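Local coordinates for adenosine kinase (Sinorhizobium meliloti, PDB 3UBO), which probably transfers a phosphate from ATP to adenosine and holds adenosine and ADP in its pockets, at residues Leu9-Ala14 and Ala78-Val83; Ile32-Met37 and Thr122-Arg127; Gly61-Thr66 and Tyr156-Leu161; Val272-Gly277 and Gly312-Arg317. One frame throughout, in Å; residues are numbered along the deposited sequence.

Contact 1. Residues Leu9-Ala14 and Ala78-Val83. With ADN (adenosine), chain C.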
# COMPACT_ATOMS: atom_id res chain seq x y z
N LEU A 9 13.62 18.12 12.15
CA LEU A 9 14.48 17.28 11.34
C LEU A 9 14.60 15.84 11.93
O LEU A 9 14.92 15.63 13.13
CB LEU A 9 15.84 17.93 11.17
CG LEU A 9 17.02 17.15 10.56
CD1 LEU A 9 16.83 16.93 9.05
CD2 LEU A 9 18.34 17.88 10.82
N THR A 10 14.33 14.86 11.07
CA THR A 10 14.55 13.48 11.52
C THR A 10 15.63 12.75 10.72
O THR A 10 15.81 12.98 9.51
CB THR A 10 13.24 12.63 11.67
OG1 THR A 10 12.84 12.13 10.37
CG2 THR A 10 12.12 13.47 12.28
N ILE A 11 16.37 11.93 11.48
CA ILE A 11 17.42 11.08 10.96
C ILE A 11 17.18 9.65 11.44
O ILE A 11 16.99 9.39 12.65
CB ILE A 11 18.85 11.55 11.37
CG1 ILE A 11 19.11 12.98 10.88
CG2 ILE A 11 19.96 10.62 10.78
CD1 ILE A 11 20.60 13.32 10.82
N GLY A 12 17.13 8.74 10.47
CA GLY A 12 16.73 7.36 10.71
C GLY A 12 16.92 6.46 9.49
O GLY A 12 17.12 6.94 8.37
N ASN A 13 16.88 5.15 9.72
CA ASN A 13 16.96 4.15 8.68
C ASN A 13 15.86 4.28 7.65
O ASN A 13 14.67 4.12 7.98
CB ASN A 13 16.81 2.83 9.38
CG ASN A 13 17.99 2.48 10.12
OD1 ASN A 13 19.10 2.69 9.58
ND2 ASN A 13 17.85 1.99 11.33
N ALA A 14 16.21 4.58 6.42
CA ALA A 14 15.19 4.69 5.40
C ALA A 14 14.68 3.30 4.98
O ALA A 14 15.43 2.48 4.46
CB ALA A 14 15.73 5.44 4.22
N ALA A 78 12.14 17.90 7.75
CA ALA A 78 13.23 17.50 6.85
C ALA A 78 13.82 16.18 7.35
O ALA A 78 13.73 15.84 8.58
CB ALA A 78 14.33 18.58 6.76
N TYR A 79 14.39 15.44 6.39
CA TYR A 79 14.74 14.04 6.69
C TYR A 79 16.03 13.67 6.01
O TYR A 79 16.30 14.10 4.87
CB TYR A 79 13.57 13.02 6.36
CG TYR A 79 13.98 11.52 6.53
CD1 TYR A 79 14.08 10.94 7.80
CD2 TYR A 79 14.30 10.72 5.41
CE1 TYR A 79 14.47 9.67 7.97
CE2 TYR A 79 14.66 9.41 5.58
CZ TYR A 79 14.76 8.91 6.86
OH TYR A 79 15.17 7.62 7.05
N PHE A 80 16.84 12.92 6.74
CA PHE A 80 18.04 12.36 6.14
C PHE A 80 17.96 10.84 6.26
O PHE A 80 17.78 10.33 7.40
CB PHE A 80 19.34 12.78 6.88
CG PHE A 80 19.57 14.27 7.02
CD1 PHE A 80 19.03 15.19 6.10
CD2 PHE A 80 20.40 14.76 8.07
CE1 PHE A 80 19.34 16.56 6.22
CE2 PHE A 80 20.66 16.11 8.22
CZ PHE A 80 20.17 17.01 7.29
N GLY A 81 18.07 10.14 5.14
CA GLY A 81 18.00 8.69 5.14
C GLY A 81 18.91 8.06 4.10
O GLY A 81 19.41 8.75 3.21
N LYS A 82 19.13 6.76 4.22
CA LYS A 82 19.99 6.04 3.29
C LYS A 82 19.17 5.13 2.37
O LYS A 82 18.52 4.19 2.83
CB LYS A 82 21.03 5.22 4.04
CG LYS A 82 22.47 5.51 3.64
CD LYS A 82 22.53 6.21 2.29
CE LYS A 82 23.53 7.35 2.30
NZ LYS A 82 23.57 8.07 0.99
N VAL A 83 19.21 5.42 1.07
CA VAL A 83 18.48 4.63 0.09
C VAL A 83 19.30 4.44 -1.18
O VAL A 83 20.19 5.24 -1.49
CB VAL A 83 17.14 5.29 -0.27
CG1 VAL A 83 16.23 5.35 0.95
CG2 VAL A 83 17.36 6.68 -0.84
O5' ADN C . 7.67 1.66 14.43
C5' ADN C . 7.06 1.80 13.10
C4' ADN C . 8.07 1.68 11.91
O4' ADN C . 9.29 1.03 12.26
C3' ADN C . 7.77 1.13 10.42
O3' ADN C . 7.04 1.81 9.43
C2' ADN C . 9.19 0.67 9.94
O2' ADN C . 9.60 1.16 8.65
C1' ADN C . 10.02 1.08 11.09
N9 ADN C . 11.20 0.17 11.26
C8 ADN C . 11.29 -1.24 11.42
N7 ADN C . 12.63 -1.61 11.69
C5 ADN C . 13.37 -0.41 11.72
C6 ADN C . 14.75 -0.14 11.92
N6 ADN C . 15.70 -1.18 12.20
N1 ADN C . 15.18 1.24 11.88
C2 ADN C . 14.23 2.29 11.64
N3 ADN C . 12.85 2.06 11.43
C4 ADN C . 12.46 0.70 11.46
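Backbone hydrogen bonds join Leu9-Ala14 to Ala78-Val83 twice: Thr10 N gives to Ala78 O at 2.7 Å, and Phe80 N gives to Thr10 O at 3.0 Å. The strands run parallel, Leu9 level with Ala78, Thr10 with Tyr79 and Ile11 with Phe80. A third polar link comes from a side chain. Tyr79, its CG anti to the backbone N (chi1 174°), carries its ring obliquely across Thr10 toward Gly12, and its OH gives a hydrogen bond, modelled at 2.5 Å, to Gly12 O. Thr10 OG1 lies at the edge of that ring but bonds to Ala63 O in helix 62-73. These are adjacent strands of the central parallel sheet in the Rossmann-like core of pfkB-family kinases, and beyond strand 6-11 the chain delivers Asn13 to the adenosine, where ND2 gives to the base N1 at 2.8 Å and to Tyr160 O. Apolar contacts occupy the sheet face that carries Leu9, Ala78 and Phe80. Leu9 CD1 stands over the face of the Phe80 ring, 3.8 Å from its centroid and 13° off the normal, a CH-pi contact, and also meets Ala78 CB. Past the strands, Ala14 CB packs on Val83 CG1, and both side chains touch Phe92 of helix 87-98.

Contact 2. Residues Ile32-Met37 and Thr122-Arg127. With ADN (adenosine), chain C.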
# COMPACT_ATOMS: atom_id res chain seq x y z
N ILE A 32 10.22 -15.64 14.81
CA ILE A 32 10.14 -14.19 14.81
C ILE A 32 9.66 -13.72 16.18
O ILE A 32 8.76 -14.35 16.77
CB ILE A 32 9.07 -13.74 13.86
CG1 ILE A 32 9.29 -14.36 12.49
CG2 ILE A 32 8.91 -12.23 13.88
CD1 ILE A 32 8.55 -13.68 11.34
N ILE A 33 10.24 -12.63 16.70
CA ILE A 33 9.80 -12.13 18.04
C ILE A 33 8.54 -11.28 17.91
O ILE A 33 8.50 -10.33 17.13
CB ILE A 33 10.94 -11.34 18.79
CG1 ILE A 33 12.25 -12.11 18.64
CG2 ILE A 33 10.56 -11.00 20.29
CD1 ILE A 33 13.33 -11.44 19.32
N LYS A 34 7.48 -11.66 18.61
CA LYS A 34 6.26 -10.88 18.47
C LYS A 34 6.53 -9.48 19.06
O LYS A 34 7.00 -9.38 20.17
CB LYS A 34 5.12 -11.55 19.19
CG LYS A 34 3.77 -10.99 18.79
CD LYS A 34 2.60 -11.63 19.46
CE LYS A 34 1.27 -10.96 19.07
NZ LYS A 34 0.05 -11.67 19.68
N GLY A 35 6.21 -8.44 18.30
CA GLY A 35 6.27 -7.09 18.79
C GLY A 35 7.56 -6.38 18.49
O GLY A 35 7.59 -5.17 18.42
N ALA A 36 8.61 -7.14 18.29
CA ALA A 36 9.94 -6.61 18.19
C ALA A 36 10.35 -6.22 16.79
O ALA A 36 9.62 -6.42 15.85
CB ALA A 36 10.90 -7.62 18.71
N MSE A 37 11.54 -5.67 16.66
CA MSE A 37 12.13 -5.50 15.37
C MSE A 37 13.23 -6.49 15.26
O MSE A 37 14.15 -6.48 16.03
CB MSE A 37 12.80 -4.16 15.23
CG MSE A 37 14.27 -4.37 15.12
SE MSE A 37 14.96 -4.15 13.42
CE MSE A 37 16.48 -3.26 13.93
N THR A 122 -0.48 -9.28 13.55
CA THR A 122 -1.41 -10.28 14.06
C THR A 122 -2.81 -9.77 14.31
O THR A 122 -3.12 -8.61 14.04
CB THR A 122 -0.82 -11.02 15.27
OG1 THR A 122 -0.13 -10.11 16.14
CG2 THR A 122 0.15 -12.07 14.74
N GLU A 123 -3.70 -10.63 14.79
CA GLU A 123 -5.13 -10.23 14.86
C GLU A 123 -5.30 -9.07 15.86
O GLU A 123 -6.14 -8.20 15.68
CB GLU A 123 -6.06 -11.42 15.17
N ASP A 124 -4.43 -9.03 16.86
CA ASP A 124 -4.47 -8.03 17.92
C ASP A 124 -3.90 -6.69 17.51
O ASP A 124 -3.90 -5.76 18.30
CB ASP A 124 -3.80 -8.56 19.19
CG ASP A 124 -2.44 -9.20 18.93
OD1 ASP A 124 -1.78 -8.77 17.98
OD2 ASP A 124 -2.04 -10.10 19.69
N GLY A 125 -3.36 -6.57 16.29
CA GLY A 125 -2.93 -5.27 15.82
C GLY A 125 -1.49 -5.12 16.21
O GLY A 125 -0.86 -4.11 15.86
N GLU A 126 -0.95 -6.11 16.91
CA GLU A 126 0.48 -6.15 17.20
C GLU A 126 1.21 -6.32 15.87
O GLU A 126 0.63 -6.81 14.90
CB GLU A 126 0.81 -7.30 18.14
CG GLU A 126 1.06 -6.87 19.58
CD GLU A 126 1.46 -5.41 19.69
OE1 GLU A 126 2.61 -5.08 19.34
OE2 GLU A 126 0.63 -4.59 20.14
N ARG A 127 2.47 -5.92 15.82
CA ARG A 127 3.19 -5.97 14.60
C ARG A 127 4.56 -6.52 14.92
O ARG A 127 5.15 -6.17 15.93
CB ARG A 127 3.21 -4.58 13.94
CG ARG A 127 3.73 -3.45 14.80
CD ARG A 127 5.24 -3.36 14.66
NE ARG A 127 5.88 -2.23 15.36
CZ ARG A 127 6.64 -2.33 16.45
NH1 ARG A 127 6.87 -3.51 17.03
NH2 ARG A 127 7.14 -1.21 16.97
O5' ADN C . 7.67 1.66 14.43
C5' ADN C . 7.06 1.80 13.10
C4' ADN C . 8.07 1.68 11.91
O4' ADN C . 9.29 1.03 12.26
C3' ADN C . 7.77 1.13 10.42
O3' ADN C . 7.04 1.81 9.43
C2' ADN C . 9.19 0.67 9.94
O2' ADN C . 9.60 1.16 8.65
C1' ADN C . 10.02 1.08 11.09
N9 ADN C . 11.20 0.17 11.26
C8 ADN C . 11.29 -1.24 11.42
N7 ADN C . 12.63 -1.61 11.69
C5 ADN C . 13.37 -0.41 11.72
C6 ADN C . 14.75 -0.14 11.92
N6 ADN C . 15.70 -1.18 12.20
N1 ADN C . 15.18 1.24 11.88
C2 ADN C . 14.23 2.29 11.64
N3 ADN C . 12.85 2.06 11.43
C4 ADN C . 12.46 0.70 11.46
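Lys34 NZ is gripped by two carboxylates: Asp124 OD2 across the contact, in a salt bridge of 2.6 Å, and Asp24 OD1 from helix 24-29. The bridge to Asp124 is also a hydrogen bond and uses the syn lone pair of OD2. The lysine chain is fully extended, with CG anti to the backbone N (chi1 -165°), which lets it span the distance to the other loop and meet Asp124 coming from the opposite direction. On the way its CE passes 3.4 Å from Thr122 OG1 and 3.8 Å from Glu126 CB. The other oxygen of Asp124 fixes the carboxylate from within its own loop. Thr122 OG1 gives to OD1 at 2.8 Å on the syn side, while Glu126 N gives to it at 3.0 Å on the anti side, an Asx turn; both donors are tilted well out of the carboxylate plane, from its opposite faces. Asp124 thus sits in the turn of a hairpin, built on a type I turn from Thr122 to Gly125, that joins strands 116-121 and 127-132 of the mixed sheet, the part of the fold that forms the lid over the sugar site in ribokinase-like enzymes. The partner loop makes a type II turn from Ile33 to Ala36, whose Gly35 lies close against the backbone of Arg127, its CA 3.2 Å from Arg127 O in a CA-H...O contact. The guanidinium of Arg127, whose exact placement is doubtful, has NH2 3.9 Å from adenosine O5', too far for a bond, and the side chain also comes about 4 Å from the bound ADP.

Contact 3. Residues Gly61-Thr66 and Tyr156-Leu161; sequences GSAGNT and YFEGYL. With ADN (adenosine), chain C.
Glu158 sets its CG anti to the carbonyl carbon (chi1 -56°), and a bend at chi2 (137°) carries the carboxylate to the first turn of helix 62-73. There OE1 accepts from Ala63 N at 2.7 Å, met on the anti side and slightly out of the carboxylate plane, while OE2 is taken by Asn13 N. Replacing Glu158 by an alanine would probably leave the amides of Ala63 and Asn13 without their acceptors and set the helix start less firmly against the strand. Thr66 crosses Tyr156 at about a right angle, its OG1 3.7 Å from Tyr156 CE2, although this hydroxyl bonds to Asp280 O. Tyr160 turns the edge of its ring to Ser62 CB, which is 4.0 Å from Tyr160 CD1, and offers a face to the adenine, C6 lying 3.4 Å above the ring plane toward its rim. The helix start holds both base and ribose: Ser62 N gives to base N3 at 2.8 Å, Gly61 N to O2' (modelled too short to rely on), and Asn65 ND2 to O3' at 3.0 Å. A glycine-rich helix N terminus holding the nucleoside at the C-terminal end of a parallel sheet is as in the substrate site of pfkB-family kinases.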
# COMPACT_ATOMS: atom_id res chain seq x y z
N GLY A 61 10.17 3.45 8.01
CA GLY A 61 11.35 3.95 8.70
C GLY A 61 10.81 4.72 9.88
O GLY A 61 10.17 5.75 9.66
N SER A 62 11.04 4.21 11.10
CA SER A 62 10.59 4.93 12.30
C SER A 62 10.71 6.50 12.27
O SER A 62 9.68 7.20 12.22
CB SER A 62 11.15 4.30 13.55
OG SER A 62 10.79 5.10 14.63
N ALA A 63 11.93 7.05 12.20
CA ALA A 63 12.12 8.47 11.99
C ALA A 63 11.47 9.03 10.73
O ALA A 63 11.04 10.18 10.71
CB ALA A 63 13.59 8.81 11.97
N GLY A 64 11.39 8.27 9.66
CA GLY A 64 10.85 8.84 8.44
C GLY A 64 9.37 9.09 8.57
O GLY A 64 8.80 9.95 7.87
N ASN A 65 8.74 8.33 9.49
CA ASN A 65 7.32 8.36 9.68
C ASN A 65 7.04 9.62 10.50
O ASN A 65 6.16 10.43 10.17
CB ASN A 65 6.85 7.09 10.42
CG ASN A 65 6.81 5.83 9.53
OD1 ASN A 65 6.74 5.91 8.27
ND2 ASN A 65 6.85 4.66 10.20
N THR A 66 7.84 9.79 11.55
CA THR A 66 7.66 10.89 12.47
C THR A 66 7.79 12.20 11.66
O THR A 66 7.13 13.15 11.97
CB THR A 66 8.69 10.83 13.57
OG1 THR A 66 8.50 9.66 14.39
CG2 THR A 66 8.58 12.02 14.37
N TYR A 156 15.71 15.04 15.45
CA TYR A 156 15.27 13.79 16.06
C TYR A 156 15.76 12.60 15.26
O TYR A 156 15.78 12.66 14.01
CB TYR A 156 13.79 13.83 16.09
CG TYR A 156 13.05 12.58 16.51
CD1 TYR A 156 12.84 12.29 17.85
CD2 TYR A 156 12.50 11.73 15.56
CE1 TYR A 156 12.13 11.18 18.26
CE2 TYR A 156 11.75 10.60 15.96
CZ TYR A 156 11.55 10.33 17.31
OH TYR A 156 10.81 9.21 17.73
N PHE A 157 16.17 11.54 15.98
CA PHE A 157 16.87 10.40 15.37
C PHE A 157 16.61 9.11 16.14
O PHE A 157 16.38 9.15 17.36
CB PHE A 157 18.41 10.65 15.32
CG PHE A 157 19.09 10.56 16.69
CD1 PHE A 157 19.24 11.71 17.49
CD2 PHE A 157 19.52 9.34 17.21
CE1 PHE A 157 19.82 11.63 18.75
CE2 PHE A 157 20.10 9.24 18.46
CZ PHE A 157 20.25 10.39 19.24
N GLU A 158 16.70 7.98 15.44
CA GLU A 158 16.38 6.65 16.03
C GLU A 158 17.53 6.07 16.85
O GLU A 158 18.69 6.23 16.44
CB GLU A 158 15.95 5.58 14.95
CG GLU A 158 14.77 5.91 13.99
CD GLU A 158 15.10 5.51 12.54
OE1 GLU A 158 14.15 5.59 11.69
OE2 GLU A 158 16.32 5.15 12.25
N GLY A 159 17.22 5.41 17.97
CA GLY A 159 18.13 4.44 18.56
C GLY A 159 18.50 3.38 17.51
O GLY A 159 19.64 2.87 17.46
N TYR A 160 17.53 3.08 16.64
CA TYR A 160 17.66 2.05 15.60
C TYR A 160 18.93 2.20 14.75
O TYR A 160 19.24 1.31 13.94
CB TYR A 160 16.46 2.08 14.63
CG TYR A 160 15.25 1.29 15.06
CD1 TYR A 160 13.96 1.72 14.71
CD2 TYR A 160 15.37 0.15 15.83
CE1 TYR A 160 12.83 1.05 15.14
CE2 TYR A 160 14.24 -0.53 16.24
CZ TYR A 160 12.96 -0.07 15.89
OH TYR A 160 11.83 -0.75 16.28
N LEU A 161 19.58 3.36 14.89
CA LEU A 161 20.65 3.86 14.04
C LEU A 161 21.96 3.40 14.61
O LEU A 161 23.00 3.51 13.99
CB LEU A 161 20.67 5.37 14.02
CG LEU A 161 19.84 6.08 12.96
CD1 LEU A 161 20.22 7.55 12.90
CD2 LEU A 161 19.97 5.46 11.58
O5' ADN C . 7.67 1.66 14.43
C5' ADN C . 7.06 1.80 13.10
C4' ADN C . 8.07 1.68 11.91
O4' ADN C . 9.29 1.03 12.26
C3' ADN C . 7.77 1.13 10.42
O3' ADN C . 7.04 1.81 9.43
C2' ADN C . 9.19 0.67 9.94
O2' ADN C . 9.60 1.16 8.65
C1' ADN C . 10.02 1.08 11.09
N9 ADN C . 11.20 0.17 11.26
C8 ADN C . 11.29 -1.24 11.42
N7 ADN C . 12.63 -1.61 11.69
C5 ADN C . 13.37 -0.41 11.72
C6 ADN C . 14.75 -0.14 11.92
N6 ADN C . 15.70 -1.18 12.20
N1 ADN C . 15.18 1.24 11.88
C2 ADN C . 14.23 2.29 11.64
N3 ADN C . 12.85 2.06 11.43
C4 ADN C . 12.46 0.70 11.46

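Contact 4. Residues Val272-Gly277 and Gly312-Arg317; sequences VVDTTG and GQIGPR. With ADN (adenosine), chain C.
Val273 lies beside Gly312 and Asp274 beside Ile314 where two irregular loops run in the same direction, coming nearest at Gly277 and Pro316, whose CA atoms are 4.1 Å apart. Asp274 carries the polar part. Its CG is anti to the backbone N (chi1 177°), which sends the carboxylate between the loops, where OD2 uses its anti lone pair to accept from Gly315 N at 3.2 Å in a nearly straight bond (164°). OD1 stays with its own loop: Thr276 OG1 gives to it at 2.9 Å on the syn side, and Thr276 N, an Asx turn, at 3.1 Å from well above the carboxylate plane. With a leucine in place of Asp274, Gly315 N would probably be left without its acceptor and Thr276 would be likely to turn more freely. The Asx turn leads into Gly277, the N-cap of helix 278-290, in the Asp-Thr-Thr-Gly-Ala-Gly signature of pfkB kinases; in relatives the glycine-rich helix start forms the anion hole for the transferred phosphate, and Gly277 N here lies 3.5 Å from adenosine C5'. A CB on Gly277 would run into Pro316 CA. Beside it, Thr276 CG2 and Pro316 CB lie side by side at 3.7 Å, and Pro316 CB also borders the ribose, 3.4 Å from O3'. At the outer end Val273 CB packs on Gln313 N at 3.7 Å, with its CG2 against Gly312. Ile314 folds CD1 back onto Asp274 CB and also touches Leu319 of the second subunit.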
# COMPACT_ATOMS: atom_id res chain seq x y z
N VAL A 272 -8.32 -1.66 16.83
CA VAL A 272 -6.89 -1.73 16.70
C VAL A 272 -6.50 -2.53 15.42
O VAL A 272 -6.38 -3.74 15.45
CB VAL A 272 -6.31 -2.30 18.01
CG1 VAL A 272 -4.81 -2.28 17.97
CG2 VAL A 272 -6.82 -1.46 19.16
N VAL A 273 -6.36 -1.85 14.28
CA VAL A 273 -6.09 -2.50 13.03
C VAL A 273 -4.60 -2.89 12.91
O VAL A 273 -4.25 -4.09 12.83
CB VAL A 273 -6.48 -1.63 11.82
CG1 VAL A 273 -6.10 -2.37 10.51
CG2 VAL A 273 -7.96 -1.20 11.88
N ASP A 274 -3.72 -1.89 12.91
CA ASP A 274 -2.29 -2.10 12.78
C ASP A 274 -1.59 -1.06 13.65
O ASP A 274 -1.60 0.11 13.36
CB ASP A 274 -1.87 -2.00 11.30
CG ASP A 274 -0.36 -2.13 11.09
OD1 ASP A 274 0.36 -2.71 11.95
OD2 ASP A 274 0.14 -1.59 10.04
N THR A 275 -1.01 -1.54 14.73
CA THR A 275 -0.15 -0.75 15.60
C THR A 275 1.12 -0.13 14.95
O THR A 275 1.64 0.90 15.40
CB THR A 275 0.21 -1.61 16.80
OG1 THR A 275 -0.71 -1.29 17.79
CG2 THR A 275 1.54 -1.34 17.34
N THR A 276 1.64 -0.74 13.92
CA THR A 276 2.75 -0.17 13.19
C THR A 276 2.62 1.35 13.02
O THR A 276 1.58 1.84 12.54
CB THR A 276 2.86 -0.87 11.81
OG1 THR A 276 3.26 -2.21 12.05
CG2 THR A 276 3.84 -0.18 10.89
N GLY A 277 3.63 2.07 13.46
CA GLY A 277 3.71 3.50 13.26
C GLY A 277 3.21 4.39 14.36
O GLY A 277 3.24 5.59 14.21
N GLY A 312 -5.67 2.96 13.12
CA GLY A 312 -6.79 2.51 12.33
C GLY A 312 -6.39 2.24 10.87
O GLY A 312 -7.15 2.58 9.96
N GLN A 313 -5.22 1.66 10.60
CA GLN A 313 -4.77 1.64 9.20
C GLN A 313 -3.71 0.58 8.98
O GLN A 313 -2.78 0.45 9.78
CB GLN A 313 -4.10 2.97 8.88
CG GLN A 313 -4.30 3.52 7.52
CD GLN A 313 -3.39 4.72 7.34
OE1 GLN A 313 -2.23 4.65 7.73
NE2 GLN A 313 -3.90 5.81 6.72
N ILE A 314 -3.82 -0.16 7.89
CA ILE A 314 -2.71 -1.02 7.49
C ILE A 314 -1.84 0.04 6.96
O ILE A 314 -2.30 0.78 6.11
CB ILE A 314 -3.09 -2.02 6.35
CG1 ILE A 314 -3.57 -3.34 6.97
CG2 ILE A 314 -1.93 -2.29 5.43
CD1 ILE A 314 -2.60 -3.88 7.96
N GLY A 315 -0.62 0.15 7.51
CA GLY A 315 0.28 1.25 7.16
C GLY A 315 0.69 2.16 8.32
O GLY A 315 -0.11 2.39 9.27
N PRO A 316 1.94 2.71 8.26
CA PRO A 316 2.46 3.58 9.33
C PRO A 316 2.32 5.11 9.02
O PRO A 316 2.63 5.87 9.94
CB PRO A 316 3.93 3.21 9.31
CG PRO A 316 4.24 3.23 7.77
CD PRO A 316 2.92 2.61 7.15
N ARG A 317 1.85 5.54 7.84
CA ARG A 317 1.79 6.97 7.51
C ARG A 317 0.43 7.46 7.01
O ARG A 317 -0.16 6.88 6.10
CB ARG A 317 2.86 7.37 6.43
CG ARG A 317 4.33 7.40 6.88
CD ARG A 317 5.23 7.82 5.72
NE ARG A 317 6.65 7.53 5.95
CZ ARG A 317 7.60 7.78 5.05
NH1 ARG A 317 7.24 8.35 3.89
NH2 ARG A 317 8.92 7.48 5.30
O5' ADN C . 7.67 1.66 14.43
C5' ADN C . 7.06 1.80 13.10
C4' ADN C . 8.07 1.68 11.91
O4' ADN C . 9.29 1.03 12.26
C3' ADN C . 7.77 1.13 10.42
O3' ADN C . 7.04 1.81 9.43
C2' ADN C . 9.19 0.67 9.94
O2' ADN C . 9.60 1.16 8.65
C1' ADN C . 10.02 1.08 11.09
N9 ADN C . 11.20 0.17 11.26
C8 ADN C . 11.29 -1.24 11.42
N7 ADN C . 12.63 -1.61 11.69
C5 ADN C . 13.37 -0.41 11.72
C6 ADN C . 14.75 -0.14 11.92
N6 ADN C . 15.70 -1.18 12.20
N1 ADN C . 15.18 1.24 11.88
C2 ADN C . 14.23 2.29 11.64
N3 ADN C . 12.85 2.06 11.43
C4 ADN C . 12.46 0.70 11.46

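From the N terminus, contact 1 opens at strand 6-11, contact 2 in the loop ahead of strand 37-39 and contact 3 at the start of helix 62-73; they close in the same order, at 78-83, 122-127 and 156-161, so all three cross one another. Contact 4 follows in series, closing a largely helical loop. Contacts 1 and 3 share the central sheet, whose strands 6-11 and 152-158 are neighbours. Contact 2 joins loops at the edge of the mixed lid sheet and meets contact 4 through a probable Gly125 O to Thr275 N hydrogen bond, while a probable Asn65-Arg317 bond ties contact 3 to contact 4. Adenosine is touched by all four, between core and lid.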